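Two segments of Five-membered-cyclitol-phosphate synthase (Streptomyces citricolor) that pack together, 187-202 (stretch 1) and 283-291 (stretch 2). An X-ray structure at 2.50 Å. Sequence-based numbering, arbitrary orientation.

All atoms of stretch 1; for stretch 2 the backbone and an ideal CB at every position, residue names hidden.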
# COMPACT_ATOMS: atom_id res chain seq x y z
N HIS B 187 7.54 19.92 -8.33
CA HIS B 187 6.41 19.82 -9.30
C HIS B 187 5.22 19.18 -8.59
O HIS B 187 4.11 19.79 -8.54
CB HIS B 187 6.77 19.02 -10.56
CG HIS B 187 5.92 19.40 -11.74
ND1 HIS B 187 6.20 18.97 -13.04
CD2 HIS B 187 4.85 20.23 -11.84
CE1 HIS B 187 5.32 19.51 -13.86
NE2 HIS B 187 4.50 20.29 -13.16
N LEU B 188 5.44 17.99 -8.04
CA LEU B 188 4.44 17.31 -7.17
C LEU B 188 5.13 16.77 -5.93
O LEU B 188 5.77 15.73 -5.97
CB LEU B 188 3.70 16.18 -7.88
CG LEU B 188 2.63 15.55 -6.97
CD1 LEU B 188 1.53 16.55 -6.65
CD2 LEU B 188 2.05 14.29 -7.58
N GLY B 189 4.93 17.45 -4.83
CA GLY B 189 5.73 17.15 -3.64
C GLY B 189 4.95 16.38 -2.64
O GLY B 189 3.73 16.55 -2.61
N THR B 190 5.67 15.63 -1.83
CA THR B 190 5.13 14.83 -0.72
C THR B 190 4.10 15.66 0.04
O THR B 190 3.00 15.11 0.39
CB THR B 190 6.31 14.41 0.15
OG1 THR B 190 7.35 13.95 -0.71
CG2 THR B 190 5.89 13.35 1.14
N SER B 191 4.48 16.92 0.34
CA SER B 191 3.81 17.74 1.37
C SER B 191 2.48 18.27 0.82
O SER B 191 1.49 18.37 1.59
CB SER B 191 4.76 18.81 1.93
OG SER B 191 5.45 18.36 3.14
N VAL B 192 2.42 18.61 -0.47
CA VAL B 192 1.13 19.04 -1.07
C VAL B 192 0.18 17.84 -1.07
O VAL B 192 -0.98 18.06 -0.76
CB VAL B 192 1.31 19.68 -2.46
CG1 VAL B 192 1.73 18.65 -3.53
CG2 VAL B 192 0.02 20.37 -2.87
N VAL B 193 0.64 16.62 -1.32
CA VAL B 193 -0.25 15.44 -1.21
C VAL B 193 -0.70 15.26 0.23
O VAL B 193 -1.86 15.10 0.46
CB VAL B 193 0.34 14.10 -1.70
CG1 VAL B 193 -0.67 12.99 -1.52
CG2 VAL B 193 0.83 14.17 -3.12
N HIS B 194 0.22 15.24 1.19
CA HIS B 194 -0.17 15.01 2.60
C HIS B 194 -1.20 16.06 3.02
O HIS B 194 -2.23 15.73 3.63
CB HIS B 194 1.07 15.02 3.49
CG HIS B 194 0.83 14.50 4.86
ND1 HIS B 194 1.87 14.17 5.68
CD2 HIS B 194 -0.29 14.16 5.51
CE1 HIS B 194 1.39 13.67 6.79
NE2 HIS B 194 0.08 13.65 6.72
N ARG B 195 -0.91 17.31 2.67
CA ARG B 195 -1.66 18.51 3.09
C ARG B 195 -3.06 18.46 2.49
O ARG B 195 -3.98 18.82 3.19
CB ARG B 195 -0.79 19.73 2.70
CG ARG B 195 -1.44 21.10 2.86
CD ARG B 195 -0.60 22.20 2.17
NE ARG B 195 -1.27 23.48 2.42
CZ ARG B 195 -0.79 24.50 3.15
NH1 ARG B 195 0.43 24.46 3.67
NH2 ARG B 195 -1.53 25.58 3.34
N ALA B 196 -3.19 18.06 1.22
CA ALA B 196 -4.47 17.98 0.50
C ALA B 196 -5.36 16.97 1.22
O ALA B 196 -6.58 17.26 1.37
CB ALA B 196 -4.25 17.59 -0.95
N LEU B 197 -4.80 15.83 1.62
CA LEU B 197 -5.59 14.75 2.25
C LEU B 197 -6.02 15.21 3.62
O LEU B 197 -7.17 14.92 3.99
CB LEU B 197 -4.79 13.43 2.29
CG LEU B 197 -4.65 12.77 0.92
CD1 LEU B 197 -3.71 11.57 0.92
CD2 LEU B 197 -6.00 12.39 0.37
N LEU B 198 -5.14 15.88 4.35
CA LEU B 198 -5.49 16.36 5.72
C LEU B 198 -6.55 17.43 5.57
O LEU B 198 -7.51 17.37 6.35
CB LEU B 198 -4.24 16.81 6.47
CG LEU B 198 -3.44 15.68 7.10
CD1 LEU B 198 -2.11 16.23 7.67
CD2 LEU B 198 -4.22 14.96 8.21
N GLY B 199 -6.40 18.28 4.55
CA GLY B 199 -7.40 19.29 4.13
C GLY B 199 -8.81 18.70 4.01
O GLY B 199 -9.72 19.28 4.61
N LEU B 200 -8.95 17.59 3.27
CA LEU B 200 -10.18 16.82 3.02
C LEU B 200 -10.82 16.42 4.34
O LEU B 200 -12.04 16.71 4.49
CB LEU B 200 -9.85 15.54 2.27
CG LEU B 200 -9.76 15.62 0.76
CD1 LEU B 200 -9.92 14.20 0.17
CD2 LEU B 200 -10.79 16.60 0.17
N LEU B 201 -10.05 15.79 5.23
CA LEU B 201 -10.57 15.31 6.52
C LEU B 201 -11.20 16.45 7.32
O LEU B 201 -12.26 16.20 7.95
CB LEU B 201 -9.49 14.63 7.36
CG LEU B 201 -9.44 13.12 7.25
CD1 LEU B 201 -8.92 12.72 5.86
CD2 LEU B 201 -8.60 12.52 8.36
N SER B 202 -10.58 17.62 7.37
CA SER B 202 -11.02 18.70 8.31
C SER B 202 -12.11 19.57 7.66
O SER B 202 -13.06 19.98 8.35
CB SER B 202 -9.84 19.48 8.86
OG SER B 202 -9.36 20.45 7.93
N UNK B 283 -9.22 5.21 7.74
CA UNK B 283 -7.77 4.93 7.56
C UNK B 283 -7.29 5.28 6.14
O UNK B 283 -8.04 4.97 5.23
CB UNK B 283 -7.48 3.46 7.85
N UNK B 284 -6.13 5.93 5.96
CA UNK B 284 -5.51 6.16 4.63
C UNK B 284 -4.04 5.72 4.68
O UNK B 284 -3.32 6.11 5.58
CB UNK B 284 -5.61 7.63 4.22
N UNK B 285 -3.62 4.92 3.72
CA UNK B 285 -2.23 4.49 3.51
C UNK B 285 -1.90 4.94 2.10
O UNK B 285 -2.72 4.71 1.26
CB UNK B 285 -2.04 2.98 3.70
N UNK B 286 -0.80 5.63 1.87
CA UNK B 286 -0.46 6.11 0.51
C UNK B 286 1.04 5.85 0.26
O UNK B 286 1.78 5.84 1.21
CB UNK B 286 -0.79 7.60 0.35
N UNK B 287 1.42 5.45 -0.97
CA UNK B 287 2.81 5.49 -1.45
C UNK B 287 2.90 6.44 -2.64
O UNK B 287 1.99 6.40 -3.44
CB UNK B 287 3.30 4.09 -1.84
N UNK B 288 3.92 7.30 -2.68
CA UNK B 288 4.24 8.22 -3.78
C UNK B 288 5.61 7.82 -4.29
O UNK B 288 6.47 7.61 -3.45
CB UNK B 288 4.21 9.68 -3.34
N UNK B 289 5.77 7.55 -5.58
CA UNK B 289 7.12 7.42 -6.18
C UNK B 289 7.25 8.52 -7.21
O UNK B 289 6.27 8.67 -7.91
CB UNK B 289 7.34 6.04 -6.81
N UNK B 290 8.37 9.27 -7.26
CA UNK B 290 8.66 10.29 -8.31
C UNK B 290 10.14 10.26 -8.68
O UNK B 290 10.96 9.71 -7.91
CB UNK B 290 8.27 11.69 -7.83
N UNK B 291 10.49 10.82 -9.84
CA UNK B 291 11.91 11.10 -10.23
C UNK B 291 12.27 12.44 -9.61
O UNK B 291 11.94 13.45 -10.22
CB UNK B 291 12.10 11.13 -11.75

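Stretch 2 is a strand, with extended phi and psi at every position, so its side chains alternate: 284, 286, 288 and 290 point their CA-to-CB bonds toward stretch 1, and the odd positions lie out of its reach. The helix 190-202 runs nearly antiparallel to it, at 155°, with the axes 10.4 Å apart at closest approach.

Position 283 sees nothing of stretch 1 near its ideal CB, so the contact sets no preference. It is Ser283, hydrogen-bonded elsewhere in the structure.

At 284 the ideal CB lies 5.5 Å from Leu197 CD1, and Leu201 also turns toward the strand. Two leucines and no polar partner call for an apolar side chain of some reach; leucine, isoleucine or methionine would suit. The deposited residue is Ile284 (chi1 m, chi2 t). Its CG2 lies 4.3 Å from Leu197 CD1, while its CD1 extends to 4.4 Å from Leu201 CD1.

Position 285 points out of reach, and this contact would accept polar or charged residues. It is Asp285.

At 286 the ideal CB is 5.0 Å from Leu197 CD1, and Val193 lies close by, one helical turn earlier. An apolar residue would fill the space between them; valine, isoleucine, leucine or methionine are plausible. Leu286, with both chi angles t, sends CD1 to 3.7 Å from Val193 CG1 and 3.9 Å from Leu197 CD1.

Position 287 is out of reach of stretch 1. It is Lys287.

Position 288 lies by the start of the helix, with its CA 7.3 Å from Thr190 CA, yet nothing of stretch 1 is near the ideal CB. A longer apolar side chain, leucine or methionine, could bridge the space. Leu288 (chi1 t, chi2 p) does so, with CD2 lying 4.0 Å from Thr190 CA and 4.3 Å from Val193 CG2. It also packs by Gly189, the N-cap residue, and has the largest covered area in the contact.

Position 289 is out of reach, and Lys289 occupies it.

At 290 the nearest feature is a backbone oxygen, Leu188 O, 5.1 Å from the ideal CB. A side chain with a donor might reach it; a small aliphatic group would be tolerated without satisfying it. Val290 places CG1 4.4 Å from Leu188 O, a light contact.

Position 291 makes no contact; it is Gln291.

The rule here is apolar matching: no hydrogen bond crosses between the stretches.

Stretch 2 (283-291) SIDLKLKVQ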
# COMPACT_ATOMS: atom_id res chain seq x y z
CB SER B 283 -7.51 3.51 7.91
OG SER B 283 -7.69 3.36 9.30
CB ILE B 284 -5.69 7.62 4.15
CG1 ILE B 284 -7.19 7.97 4.11
CG2 ILE B 284 -5.06 7.89 2.79
CD1 ILE B 284 -7.48 9.31 3.48
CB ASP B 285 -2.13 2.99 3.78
CG ASP B 285 -2.09 2.67 5.27
OD1 ASP B 285 -1.31 3.39 6.02
OD2 ASP B 285 -2.84 1.76 5.72
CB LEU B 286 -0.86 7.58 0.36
CG LEU B 286 -0.49 8.21 -0.97
CD1 LEU B 286 -1.45 9.35 -1.33
CD2 LEU B 286 0.92 8.75 -1.00
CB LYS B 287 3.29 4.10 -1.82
CG LYS B 287 4.69 4.14 -2.38
CD LYS B 287 5.28 2.82 -2.61
CE LYS B 287 6.60 2.97 -3.34
NZ LYS B 287 7.05 1.67 -3.92
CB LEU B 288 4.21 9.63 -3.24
CG LEU B 288 4.74 10.71 -4.18
CD1 LEU B 288 4.04 10.65 -5.52
CD2 LEU B 288 4.60 12.10 -3.56
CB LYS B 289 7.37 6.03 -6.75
CG LYS B 289 8.85 5.70 -6.94
CD LYS B 289 9.11 4.27 -7.31
CE LYS B 289 10.41 3.72 -6.75
NZ LYS B 289 11.48 3.59 -7.78
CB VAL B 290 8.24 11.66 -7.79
CG1 VAL B 290 6.78 11.70 -7.45
CG2 VAL B 290 9.07 12.11 -6.60
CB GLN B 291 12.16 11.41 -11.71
CG GLN B 291 12.78 10.34 -12.55
CD GLN B 291 13.92 9.48 -12.06
OE1 GLN B 291 13.99 8.36 -12.53
NE2 GLN B 291 14.80 9.92 -11.18
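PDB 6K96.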